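Local coordinates for delta-aminolevulinic acid dehydratase (Toxoplasma gondii ME49, PDB 3OBK), which catalyses the condensation of two molecules of 5-aminolevulinic acid to porphobilinogen, an early step of tetrapyrrole biosynthesis, at residues G154-N158 against D159-H163. Numbering follows the deposited sequence.
Sequences GKIVN and DLTVH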
# COMPACT_ATOMS: atom_id res chain seq x y z
N GLY A 154 -26.83 -28.22 -24.49
CA GLY A 154 -25.97 -28.83 -23.48
C GLY A 154 -25.31 -27.84 -22.52
O GLY A 154 -24.49 -28.24 -21.70
N LYS A 155 -25.67 -26.56 -22.62
CA LYS A 155 -25.22 -25.55 -21.68
C LYS A 155 -25.92 -25.72 -20.33
O LYS A 155 -27.10 -26.09 -20.26
CB LYS A 155 -25.49 -24.12 -22.20
CG LYS A 155 -24.42 -23.52 -23.15
CD LYS A 155 -24.94 -22.27 -23.88
CE LYS A 155 -24.09 -21.85 -25.14
NZ LYS A 155 -24.78 -20.80 -26.02
N ILE A 156 -25.17 -25.43 -19.28
CA ILE A 156 -25.71 -25.29 -17.95
C ILE A 156 -26.24 -23.87 -17.81
O ILE A 156 -25.48 -22.95 -17.60
CB ILE A 156 -24.63 -25.54 -16.87
CG1 ILE A 156 -24.20 -27.03 -16.86
CG2 ILE A 156 -25.16 -25.12 -15.50
CD1 ILE A 156 -23.24 -27.46 -17.98
N VAL A 157 -27.55 -23.70 -17.92
CA VAL A 157 -28.15 -22.38 -18.04
C VAL A 157 -28.24 -21.70 -16.70
O VAL A 157 -28.78 -22.26 -15.75
CB VAL A 157 -29.55 -22.41 -18.74
CG1 VAL A 157 -29.44 -23.06 -20.11
CG2 VAL A 157 -30.59 -23.10 -17.89
N ASN A 158 -27.72 -20.48 -16.65
CA ASN A 158 -27.45 -19.82 -15.40
C ASN A 158 -28.68 -19.44 -14.60
O ASN A 158 -28.83 -19.86 -13.45
CB ASN A 158 -26.64 -18.56 -15.62
CG ASN A 158 -25.97 -18.11 -14.35
OD1 ASN A 158 -24.91 -18.63 -13.99
ND2 ASN A 158 -26.61 -17.17 -13.63
N ASP A 159 -29.53 -18.62 -15.19
CA ASP A 159 -30.56 -17.94 -14.46
C ASP A 159 -31.70 -18.87 -14.04
O ASP A 159 -32.29 -18.72 -12.97
CB ASP A 159 -31.12 -16.81 -15.32
CG ASP A 159 -30.07 -15.76 -15.65
OD1 ASP A 159 -28.93 -15.81 -15.12
OD2 ASP A 159 -30.41 -14.87 -16.45
N LEU A 160 -32.00 -19.83 -14.89
CA LEU A 160 -33.03 -20.79 -14.59
C LEU A 160 -32.51 -21.67 -13.46
O LEU A 160 -33.26 -22.06 -12.55
CB LEU A 160 -33.39 -21.58 -15.85
CG LEU A 160 -34.47 -22.66 -15.67
CD1 LEU A 160 -35.78 -22.03 -15.13
CD2 LEU A 160 -34.68 -23.47 -16.97
N THR A 161 -31.20 -21.92 -13.47
CA THR A 161 -30.58 -22.68 -12.39
C THR A 161 -30.67 -21.91 -11.09
O THR A 161 -31.00 -22.49 -10.07
CB THR A 161 -29.13 -23.06 -12.70
OG1 THR A 161 -29.12 -24.00 -13.77
CG2 THR A 161 -28.45 -23.69 -11.46
N VAL A 162 -30.44 -20.60 -11.11
CA VAL A 162 -30.56 -19.81 -9.89
C VAL A 162 -31.98 -19.92 -9.29
O VAL A 162 -32.15 -20.09 -8.08
CB VAL A 162 -30.15 -18.32 -10.11
CG1 VAL A 162 -30.45 -17.45 -8.87
CG2 VAL A 162 -28.66 -18.26 -10.45
N HIS A 163 -32.99 -19.88 -10.15
CA HIS A 163 -34.38 -20.01 -9.68
C HIS A 163 -34.57 -21.31 -8.88
O HIS A 163 -35.16 -21.29 -7.79
CB HIS A 163 -35.33 -19.94 -10.86
CG HIS A 163 -36.78 -19.78 -10.49
ND1 HIS A 163 -37.21 -19.21 -9.30
CD2 HIS A 163 -37.91 -20.08 -11.19
CE1 HIS A 163 -38.53 -19.18 -9.28
NE2 HIS A 163 -38.98 -19.68 -10.42
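A chi1 of -67° sets OG1 of Thr161 beside its own backbone N, and both atoms turn to the carbonyl of Val157, the N-cap residue of helix 158-175. The hydroxyl donates a hydrogen bond to Val157 O, 2.7 Å from Thr161 OG1. The bond from Thr161 N to Val157 O, at 3.3 Å, is weak. The hydroxyl thus has the firmer hold on the carbonyl that opens the first turn, and the backbone N-H adds to it. Val162 N to Asn158 O, at 2.9 Å, continues the helical pattern. With CG of Asn158 anti to the backbone N (chi1 -161°), the amide reaches the carboxylate of Asp159. There Asn158 ND2 donates to Asp159 OD1 over 3.1 Å in a nearly straight bond, although the two planes stand 82° apart. Asp159 OD1 also forms a salt bridge with Arg22 of a second subunit, while Asn158 OD1 accepts from Asp187 N and from Arg24 of that subunit, so both side chains take part in the contact with a second subunit of the octamer. Alongside, CG2 of Val157 packs on CB of Leu160, 3.8 Å away. This helix start lies in the TIM-barrel domain, where helix 158-175 links the loop after strand 130-135 to strand 179-182, and Val162 rests on Arg189 and Ala192 of helix 189-199.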